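Local coordinates for E3 ubiquitin ligase RavN (Legionella pneumophila, PDB 5MIY), which acts as an E3 ubiquitin ligase, an effector that probably directs ubiquitin transfer from an E2 enzyme during Legionella infection, at residues 10-15 and 50-55; 34-39 and 99-104; 74-79 and 93-98. One frame throughout, in Å; residues are numbered along the deposited sequence.

Strand 35-41 links the three contacts: its Lys39 reaches interaction 1, its Phe36 carries interaction 2 and its Ile38 touches interaction 3. Interaction 1, near a bound sodium ion, meets interaction 2 through a probable hydrogen bond between Thr53 OG1 and Lys39 NZ, 2.8 Å long, although their centres lie about 18 Å apart. Interactions 2 and 3 have centres about 12 Å apart and share an apolar boundary: Ile38 CD1 packs on Phe96 CZ at 4.1 Å. Both segments of interaction 3 lie, along the chain, between 34-39 and 99-104. Helix 89-96 supplies one of them, and its Val92 packs on Phe36 and Pro100. Interactions 1 and 3 do not touch, their nearest atoms remaining about 8 Å apart.

Interaction 1. Residues 10-15 and 50-55; sequences FDPIMQ and SDPTTH
Pro12 and Pro52 meet ring against ring. The rings approach at a slant, their CB-CG edges facing each other with the CB atoms closest: Pro12 CB lies 3.7 Å from Pro52 CB, and Pro12 CG 4.0 Å from Pro52 CG. No hydrogen bond joins the two segments; the meeting is apolar. Ile13 adds its outermost methyl at longer range, CD1 standing 4.4 Å from Pro52 CG, while its side chain also packs on Leu48. On the other flank the methyl of Thr53 approaches Pro12: CG2 is anti to the carbonyl carbon (chi1 61°, measured to OG1) and comes within 4.2 Å of Pro12 CB. The same torsion sets OG1 between the backbone N and the carbonyl carbon, and there it is hydrogen-bonded to Lys39 NZ.

Each proline follows an aspartate whose carboxylate accepts backbone N-H groups further along its own segment. The carboxylate of Asp11 takes Ile13 N on OD1 and Met14 N on OD2, each bond 3.2 Å long and arriving from above the carboxylate plane; Ser42 supplies OD2 with a further partner. Asp51 OD2 accepts from Thr54 OG1 at 2.8 Å, through the anti lone pair, and also from Thr54 N, while Asp51 OD1 is bonded to Tyr27 OH. The side chain of Pro52 lies about 5 Å from a bound sodium ion, at the surface of the domain. Strand 8-11 and the loop between strands 35-41 and 58-61 thus meet through prolines that each follow an Asx-motif aspartate; at Asp11 there is an Asx turn as well.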
loop_
_atom_site.group_PDB
_atom_site.type_symbol
_atom_site.label_atom_id
_atom_site.label_comp_id
_atom_site.label_asym_id
_atom_site.label_seq_id
_atom_site.Cartn_x
_atom_site.Cartn_y
_atom_site.Cartn_z
ATOM N N PHE A 10 -8.770 -1.827 5.726
ATOM C CA PHE A 10 -8.906 -3.281 5.670
ATOM C C PHE A 10 -7.546 -3.870 5.326
ATOM O O PHE A 10 -7.128 -3.859 4.166
ATOM C CB PHE A 10 -9.955 -3.704 4.650
ATOM C CG PHE A 10 -10.241 -5.182 4.665
ATOM C CD1 PHE A 10 -11.063 -5.724 5.640
ATOM C CD2 PHE A 10 -9.665 -6.030 3.726
ATOM C CE1 PHE A 10 -11.325 -7.087 5.672
ATOM C CE2 PHE A 10 -9.926 -7.390 3.750
ATOM C CZ PHE A 10 -10.755 -7.920 4.723
ATOM N N ASP A 11 -6.858 -4.400 6.328
ATOM C CA ASP A 11 -5.502 -4.890 6.129
ATOM C C ASP A 11 -5.536 -6.190 5.340
ATOM O O ASP A 11 -6.097 -7.181 5.828
ATOM C CB ASP A 11 -4.810 -5.109 7.475
ATOM C CG ASP A 11 -3.426 -5.732 7.329
ATOM O OD1 ASP A 11 -2.728 -5.437 6.337
ATOM O OD2 ASP A 11 -3.033 -6.522 8.213
ATOM N N PRO A 12 -4.957 -6.244 4.137
ATOM C CA PRO A 12 -4.973 -7.513 3.393
ATOM C C PRO A 12 -4.162 -8.599 4.066
ATOM O O PRO A 12 -4.450 -9.788 3.861
ATOM C CB PRO A 12 -4.376 -7.137 2.032
ATOM C CG PRO A 12 -3.493 -5.957 2.332
ATOM C CD PRO A 12 -4.184 -5.199 3.439
ATOM N N ILE A 13 -3.152 -8.228 4.856
ATOM C CA ILE A 13 -2.297 -9.227 5.498
ATOM C C ILE A 13 -3.117 -10.086 6.452
ATOM O O ILE A 13 -3.116 -11.319 6.361
ATOM C CB ILE A 13 -1.117 -8.545 6.216
ATOM C CG1 ILE A 13 -0.374 -7.589 5.264
ATOM C CG2 ILE A 13 -0.162 -9.578 6.780
ATOM C CD1 ILE A 13 0.403 -8.287 4.137
ATOM N N MET A 14 -3.850 -9.447 7.369
ATOM C CA MET A 14 -4.653 -10.177 8.343
ATOM C C MET A 14 -6.132 -10.245 7.979
ATOM O O MET A 14 -6.889 -10.937 8.667
ATOM C CB MET A 14 -4.482 -9.573 9.732
ATOM C CG MET A 14 -3.039 -9.437 10.164
ATOM S SD MET A 14 -2.194 -11.023 10.144
ATOM C CE MET A 14 -3.131 -11.925 11.385
ATOM N N GLN A 15 -6.548 -9.589 6.892
ATOM C CA GLN A 15 -7.937 -9.629 6.423
ATOM C C GLN A 15 -8.886 -9.078 7.487
ATOM O O GLN A 15 -9.862 -9.718 7.885
ATOM C CB GLN A 15 -8.334 -11.047 5.998
ATOM C CG GLN A 15 -7.590 -11.528 4.772
ATOM C CD GLN A 15 -8.033 -10.801 3.513
ATOM O OE1 GLN A 15 -9.208 -10.844 3.141
ATOM N NE2 GLN A 15 -7.096 -10.130 2.851
ATOM N N SER A 50 4.651 -8.363 -4.583
ATOM C CA SER A 50 3.704 -7.484 -5.258
ATOM C C SER A 50 2.690 -7.011 -4.230
ATOM O O SER A 50 2.599 -7.552 -3.124
ATOM C CB SER A 50 2.997 -8.198 -6.406
ATOM O OG SER A 50 2.184 -9.241 -5.902
ATOM N N ASP A 51 1.928 -5.997 -4.614
ATOM C CA ASP A 51 0.863 -5.489 -3.762
ATOM C C ASP A 51 -0.206 -6.562 -3.585
ATOM O O ASP A 51 -0.628 -7.172 -4.573
ATOM C CB ASP A 51 0.259 -4.234 -4.381
ATOM C CG ASP A 51 -1.009 -3.801 -3.684
ATOM O OD1 ASP A 51 -0.947 -3.516 -2.469
ATOM O OD2 ASP A 51 -2.065 -3.754 -4.348
ATOM N N PRO A 52 -0.664 -6.822 -2.355
ATOM C CA PRO A 52 -1.623 -7.928 -2.146
ATOM C C PRO A 52 -2.907 -7.878 -2.979
ATOM O O PRO A 52 -3.298 -8.908 -3.541
ATOM C CB PRO A 52 -1.911 -7.830 -0.641
ATOM C CG PRO A 52 -0.623 -7.344 -0.065
ATOM C CD PRO A 52 -0.089 -6.342 -1.085
ATOM N N THR A 53 -3.582 -6.727 -3.075
ATOM C CA THR A 53 -4.897 -6.711 -3.715
ATOM C C THR A 53 -4.849 -6.508 -5.228
ATOM O O THR A 53 -5.797 -6.899 -5.919
ATOM C CB THR A 53 -5.791 -5.626 -3.097
ATOM O OG1 THR A 53 -5.203 -4.332 -3.288
ATOM C CG2 THR A 53 -5.996 -5.882 -1.605
ATOM N N THR A 54 -3.794 -5.901 -5.773
ATOM C CA THR A 54 -3.716 -5.676 -7.213
ATOM C C THR A 54 -2.593 -6.448 -7.887
ATOM O O THR A 54 -2.574 -6.520 -9.122
ATOM C CB THR A 54 -3.528 -4.182 -7.533
ATOM O OG1 THR A 54 -2.209 -3.766 -7.149
ATOM C CG2 THR A 54 -4.579 -3.321 -6.828
ATOM N N HIS A 55 -1.658 -7.005 -7.116
ATOM C CA HIS A 55 -0.447 -7.646 -7.621
ATOM C C HIS A 55 0.415 -6.689 -8.440
ATOM O O HIS A 55 1.239 -7.127 -9.250
ATOM C CB HIS A 55 -0.781 -8.915 -8.413
ATOM C CG HIS A 55 -1.304 -10.026 -7.555
ATOM N ND1 HIS A 55 -1.885 -11.165 -8.071
ATOM C CD2 HIS A 55 -1.333 -10.168 -6.208
ATOM C CE1 HIS A 55 -2.246 -11.961 -7.080
ATOM N NE2 HIS A 55 -1.924 -11.378 -5.939
#

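Interaction 2. Residues 34-39 and 99-104; sequences NKFSIK and DPDKTE
Phe36 has CG anti to its carbonyl carbon (chi1 -58°), and its ring is thereby carried off strand 35-41 onto Pro100; Asp101, with a similar first torsion of -71°, turns its carboxylate back to the same ring. Pro100 CG sits over one face, 3.3 Å above the ring plane and displaced toward the rim, where Phe36 CZ is 3.4 Å away. This is a CH-pi contact, with CG 3.7 Å from the ring centroid. Pro100 CB extends the overlap to CE2 of Phe36. At the ring's edge, in its plane, stands Asp101 OD1, 3.8 Å from CZ, an approach that probably sets a negatively charged oxygen beside the weakly positive ring edge. Two lysines bind the carboxylate: OD1 forms a salt bridge with Lys30 and OD2 one with Lys89.

In the fold, strand 35-41 is an outermost strand of the four-stranded antiparallel sheet, with Phe36 also backbone-bonded to Ile87, and the short 3-10 segment at Pro100 and Asp101 belongs to the loop leading from helix 89-96 to strand 106-107. Val92 of that helix packs against both Phe36 and Pro100, so that the aromatic ring bridges sheet, helix and loop.

The loop is braced by Asp99. Its carbonyl oxygen accepts Lys102 N at 3.2 Å and Thr103 OG1 at 2.8 Å from opposite faces of the carbonyl plane, while Lys102 NZ forms a salt bridge with Asp99 OD2, 2.7 Å long.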
loop_
_atom_site.group_PDB
_atom_site.type_symbol
_atom_site.label_atom_id
_atom_site.label_comp_id
_atom_site.label_asym_id
_atom_site.label_seq_id
_atom_site.Cartn_x
_atom_site.Cartn_y
_atom_site.Cartn_z
ATOM N N ASN A 34 -4.460 7.316 -15.646
ATOM C CA ASN A 34 -4.983 8.356 -14.752
ATOM C C ASN A 34 -5.808 7.766 -13.604
ATOM O O ASN A 34 -6.707 8.418 -13.067
ATOM C CB ASN A 34 -5.801 9.391 -15.532
ATOM C CG ASN A 34 -5.976 10.698 -14.772
ATOM O OD1 ASN A 34 -5.028 11.225 -14.190
ATOM N ND2 ASN A 34 -7.197 11.221 -14.768
ATOM N N LYS A 35 -5.506 6.529 -13.204
ATOM C CA LYS A 35 -6.237 5.847 -12.138
ATOM C C LYS A 35 -5.238 5.237 -11.163
ATOM O O LYS A 35 -4.516 4.298 -11.513
ATOM C CB LYS A 35 -7.175 4.777 -12.703
ATOM C CG LYS A 35 -8.307 5.337 -13.554
ATOM C CD LYS A 35 -9.235 4.239 -14.055
ATOM C CE LYS A 35 -9.810 3.426 -12.907
ATOM N NZ LYS A 35 -10.660 2.303 -13.399
ATOM N N PHE A 36 -5.203 5.765 -9.943
ATOM C CA PHE A 36 -4.284 5.307 -8.914
ATOM C C PHE A 36 -5.062 4.921 -7.663
ATOM O O PHE A 36 -6.159 5.429 -7.413
ATOM C CB PHE A 36 -3.243 6.386 -8.586
ATOM C CG PHE A 36 -2.433 6.824 -9.777
ATOM C CD1 PHE A 36 -2.896 7.820 -10.622
ATOM C CD2 PHE A 36 -1.216 6.226 -10.060
ATOM C CE1 PHE A 36 -2.158 8.217 -11.722
ATOM C CE2 PHE A 36 -0.472 6.616 -11.160
ATOM C CZ PHE A 36 -0.946 7.614 -11.993
ATOM N N SER A 37 -4.491 4.013 -6.877
ATOM C CA SER A 37 -5.154 3.521 -5.678
ATOM C C SER A 37 -4.218 3.629 -4.484
ATOM O O SER A 37 -3.031 3.298 -4.575
ATOM C CB SER A 37 -5.620 2.073 -5.856
ATOM O OG SER A 37 -6.252 1.597 -4.682
ATOM N N ILE A 38 -4.761 4.086 -3.362
ATOM C CA ILE A 38 -4.013 4.166 -2.113
ATOM C C ILE A 38 -4.135 2.836 -1.370
ATOM O O ILE A 38 -5.242 2.326 -1.156
ATOM C CB ILE A 38 -4.509 5.346 -1.258
ATOM C CG1 ILE A 38 -3.529 5.625 -0.121
ATOM C CG2 ILE A 38 -5.931 5.122 -0.764
ATOM C CD1 ILE A 38 -2.247 6.292 -0.611
ATOM N N LYS A 39 -2.996 2.255 -1.000
ATOM C CA LYS A 39 -2.964 0.970 -0.315
ATOM C C LYS A 39 -2.318 1.121 1.055
ATOM O O LYS A 39 -1.411 1.935 1.247
ATOM C CB LYS A 39 -2.195 -0.084 -1.127
ATOM C CG LYS A 39 -2.730 -0.287 -2.536
ATOM C CD LYS A 39 -4.175 -0.782 -2.516
ATOM C CE LYS A 39 -4.643 -1.134 -3.919
ATOM N NZ LYS A 39 -6.014 -1.714 -3.949
ATOM N N ASP A 99 3.639 13.776 -8.352
ATOM C CA ASP A 99 3.210 13.434 -9.698
ATOM C C ASP A 99 3.756 12.049 -10.007
ATOM O O ASP A 99 4.971 11.914 -10.221
ATOM C CB ASP A 99 3.702 14.448 -10.724
ATOM C CG ASP A 99 3.023 14.282 -12.084
ATOM O OD1 ASP A 99 2.551 13.165 -12.398
ATOM O OD2 ASP A 99 2.952 15.270 -12.844
ATOM N N PRO A 100 2.926 11.006 -10.028
ATOM C CA PRO A 100 3.461 9.655 -10.249
ATOM C C PRO A 100 3.967 9.435 -11.664
ATOM O O PRO A 100 4.937 8.691 -11.852
ATOM C CB PRO A 100 2.266 8.750 -9.925
ATOM C CG PRO A 100 1.070 9.609 -10.182
ATOM C CD PRO A 100 1.466 11.007 -9.833
ATOM N N ASP A 101 3.348 10.065 -12.664
ATOM C CA ASP A 101 3.819 9.912 -14.035
ATOM C C ASP A 101 5.095 10.699 -14.308
ATOM O O ASP A 101 5.651 10.572 -15.402
ATOM C CB ASP A 101 2.721 10.323 -15.021
ATOM C CG ASP A 101 1.573 9.320 -15.067
ATOM O OD1 ASP A 101 1.776 8.157 -14.646
ATOM O OD2 ASP A 101 0.467 9.692 -15.516
ATOM N N LYS A 102 5.572 11.491 -13.343
ATOM C CA LYS A 102 6.869 12.150 -13.429
ATOM C C LYS A 102 7.793 11.780 -12.270
ATOM O O LYS A 102 8.819 12.441 -12.071
ATOM C CB LYS A 102 6.688 13.672 -13.494
ATOM C CG LYS A 102 5.595 14.120 -14.463
ATOM C CD LYS A 102 6.089 15.177 -15.450
ATOM C CE LYS A 102 4.921 15.780 -16.224
ATOM N NZ LYS A 102 3.755 16.045 -15.318
ATOM N N THR A 103 7.472 10.737 -11.505
ATOM C CA THR A 103 8.330 10.272 -10.424
ATOM C C THR A 103 8.571 8.783 -10.613
ATOM O O THR A 103 7.637 8.036 -10.912
ATOM C CB THR A 103 7.702 10.537 -9.046
ATOM O OG1 THR A 103 7.420 11.937 -8.909
ATOM C CG2 THR A 103 8.643 10.106 -7.914
ATOM N N GLU A 104 9.814 8.364 -10.462
ATOM C CA GLU A 104 10.138 6.961 -10.664
ATOM C C GLU A 104 9.561 6.167 -9.503
ATOM O O GLU A 104 9.850 6.495 -8.346
ATOM C CB GLU A 104 11.645 6.764 -10.754
ATOM C CG GLU A 104 12.062 5.359 -11.151
ATOM C CD GLU A 104 13.344 5.351 -11.956
ATOM O OE1 GLU A 104 14.141 6.302 -11.818
ATOM O OE2 GLU A 104 13.546 4.399 -12.738
#

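Interaction 3. Residues 74-79 and 93-98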
loop_
_atom_site.group_PDB
_atom_site.type_symbol
_atom_site.label_atom_id
_atom_site.label_comp_id
_atom_site.label_asym_id
_atom_site.label_seq_id
_atom_site.Cartn_x
_atom_site.Cartn_y
_atom_site.Cartn_z
ATOM N N LYS A 74 -13.430 13.064 2.122
ATOM C CA LYS A 74 -14.391 12.074 1.647
ATOM C C LYS A 74 -13.890 11.323 0.416
ATOM O O LYS A 74 -14.452 10.280 0.062
ATOM C CB LYS A 74 -15.735 12.756 1.355
ATOM C CG LYS A 74 -16.860 11.818 0.909
ATOM C CD LYS A 74 -18.161 12.565 0.632
ATOM C CE LYS A 74 -18.359 12.819 -0.861
ATOM N NZ LYS A 74 -17.604 14.018 -1.345
ATOM N N LEU A 75 -12.839 11.816 -0.237
ATOM C CA LEU A 75 -12.250 11.065 -1.339
ATOM C C LEU A 75 -11.578 9.792 -0.841
ATOM O O LEU A 75 -11.710 8.729 -1.459
ATOM C CB LEU A 75 -11.245 11.938 -2.087
ATOM C CG LEU A 75 -10.942 11.586 -3.539
ATOM C CD1 LEU A 75 -12.177 11.050 -4.256
ATOM C CD2 LEU A 75 -10.401 12.819 -4.236
ATOM N N LEU A 76 -10.866 9.879 0.281
ATOM C CA LEU A 76 -10.057 8.772 0.773
ATOM C C LEU A 76 -10.767 7.927 1.823
ATOM O O LEU A 76 -10.477 6.730 1.937
ATOM C CB LEU A 76 -8.743 9.308 1.351
ATOM C CG LEU A 76 -7.869 10.092 0.366
ATOM C CD1 LEU A 76 -6.736 10.823 1.081
ATOM C CD2 LEU A 76 -7.319 9.154 -0.697
ATOM N N PHE A 77 -11.683 8.510 2.594
ATOM C CA PHE A 77 -12.322 7.811 3.702
ATOM C C PHE A 77 -13.830 7.976 3.629
ATOM O O PHE A 77 -14.327 9.087 3.418
ATOM C CB PHE A 77 -11.806 8.326 5.047
ATOM C CG PHE A 77 -10.389 7.937 5.340
ATOM C CD1 PHE A 77 -9.341 8.742 4.930
ATOM C CD2 PHE A 77 -10.104 6.763 6.023
ATOM C CE1 PHE A 77 -8.031 8.393 5.193
ATOM C CE2 PHE A 77 -8.797 6.406 6.297
ATOM C CZ PHE A 77 -7.756 7.226 5.876
ATOM N N GLU A 78 -14.549 6.871 3.811
ATOM C CA GLU A 78 -16.008 6.861 3.899
ATOM C C GLU A 78 -16.370 6.250 5.248
ATOM O O GLU A 78 -16.253 5.033 5.435
ATOM C CB GLU A 78 -16.638 6.077 2.747
ATOM C CG GLU A 78 -15.808 6.022 1.464
ATOM C CD GLU A 78 -15.644 7.375 0.793
ATOM O OE1 GLU A 78 -14.707 7.524 -0.027
ATOM O OE2 GLU A 78 -16.450 8.290 1.078
ATOM N N GLU A 79 -16.805 7.098 6.185
ATOM C CA GLU A 79 -17.132 6.681 7.551
ATOM C C GLU A 79 -15.897 6.126 8.262
ATOM O O GLU A 79 -15.942 5.078 8.911
ATOM C CB GLU A 79 -18.281 5.666 7.566
ATOM C CG GLU A 79 -19.535 6.133 6.843
ATOM C CD GLU A 79 -20.797 5.874 7.645
ATOM O OE1 GLU A 79 -21.016 6.581 8.653
ATOM O OE2 GLU A 79 -21.568 4.965 7.268
ATOM N N ILE A 93 -1.741 14.491 -6.941
ATOM C CA ILE A 93 -0.880 15.646 -6.721
ATOM C C ILE A 93 -1.448 16.535 -5.620
ATOM O O ILE A 93 -0.707 17.023 -4.757
ATOM C CB ILE A 93 -0.682 16.423 -8.035
ATOM C CG1 ILE A 93 -0.048 15.519 -9.097
ATOM C CG2 ILE A 93 0.179 17.655 -7.806
ATOM C CD1 ILE A 93 -0.173 16.063 -10.506
ATOM N N GLU A 94 -2.769 16.735 -5.614
ATOM C CA GLU A 94 -3.375 17.646 -4.644
ATOM C C GLU A 94 -3.304 17.077 -3.232
ATOM O O GLU A 94 -3.044 17.810 -2.271
ATOM C CB GLU A 94 -4.827 17.934 -5.027
ATOM C CG GLU A 94 -4.982 18.752 -6.300
ATOM C CD GLU A 94 -6.316 18.518 -6.991
ATOM O OE1 GLU A 94 -6.416 18.811 -8.203
ATOM O OE2 GLU A 94 -7.262 18.040 -6.324
ATOM N N LEU A 95 -3.523 15.770 -3.092
ATOM C CA LEU A 95 -3.580 15.160 -1.770
ATOM C C LEU A 95 -2.191 14.838 -1.226
ATOM O O LEU A 95 -1.934 15.042 -0.034
ATOM C CB LEU A 95 -4.445 13.900 -1.821
ATOM C CG LEU A 95 -5.916 14.090 -2.203
ATOM C CD1 LEU A 95 -6.547 12.784 -2.671
ATOM C CD2 LEU A 95 -6.706 14.684 -1.039
ATOM N N PHE A 96 -1.277 14.352 -2.073
ATOM C CA PHE A 96 -0.009 13.819 -1.591
ATOM C C PHE A 96 1.232 14.506 -2.154
ATOM O O PHE A 96 2.347 14.150 -1.751
ATOM C CB PHE A 96 0.054 12.304 -1.875
ATOM C CG PHE A 96 -1.137 11.549 -1.341
ATOM C CD1 PHE A 96 -1.308 11.375 0.030
ATOM C CD2 PHE A 96 -2.099 11.041 -2.200
ATOM C CE1 PHE A 96 -2.411 10.696 0.532
ATOM C CE2 PHE A 96 -3.203 10.354 -1.707
ATOM C CZ PHE A 96 -3.359 10.185 -0.336
ATOM N N ALA A 97 1.083 15.482 -3.055
ATOM C CA ALA A 97 2.211 16.265 -3.579
ATOM C C ALA A 97 3.216 15.397 -4.334
ATOM O O ALA A 97 4.429 15.607 -4.254
ATOM C CB ALA A 97 2.914 17.047 -2.466
ATOM N N VAL A 98 2.710 14.416 -5.078
ATOM C CA VAL A 98 3.531 13.564 -5.930
ATOM C C VAL A 98 2.875 13.484 -7.297
ATOM O O VAL A 98 1.684 13.165 -7.398
ATOM C CB VAL A 98 3.700 12.141 -5.356
ATOM C CG1 VAL A 98 4.623 11.323 -6.255
ATOM C CG2 VAL A 98 4.230 12.182 -3.931
#
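The ring of Phe96 is met by Leu76 across the contact, and on one face it carries Leu95 CB of its own helix, 3.7 Å above the ring plane and displaced toward the rim. Leu76 reaches the far end of the ring from the direction opposite to that in which Phe96 extends: its CD1 is 3.7 Å from CZ and its CD2 4.1 Å, a slanting approach in which both methyls of the isopropyl group share one ring carbon. Phe96 owes this reach to its first torsion, chi1 -53°, which leaves CG anti to the carbonyl carbon and the ring projecting from the last turn of helix 89-96 toward the loop.

Beside the ring, CD1 of Leu95 touches two leucines of the same loop. It lies 4.2 Å from Leu75 CD2 and equally far from Leu76 CD2, so a single methyl faces both. Leu75 gets there by a different chain shape, CG anti to the backbone N (chi1 -156°), whereas Leu76 keeps CG beside its N. Every contact between the segments is apolar. Beyond them, Leu67 of helix 64-68 touches Leu76, and Ile62 packs on Phe96.

Helix 89-96 ends at this point: Ala97 N still bonds to Ile93 O over 2.9 Å, and Ala97 then takes a positive phi of 62°. The contact packs the last turn of helix 89-96 on the 74-79 loop through leucine and phenylalanine side chains, in a domain probably related to the U-box ligases, where helix and loops pack beside a small antiparallel sheet.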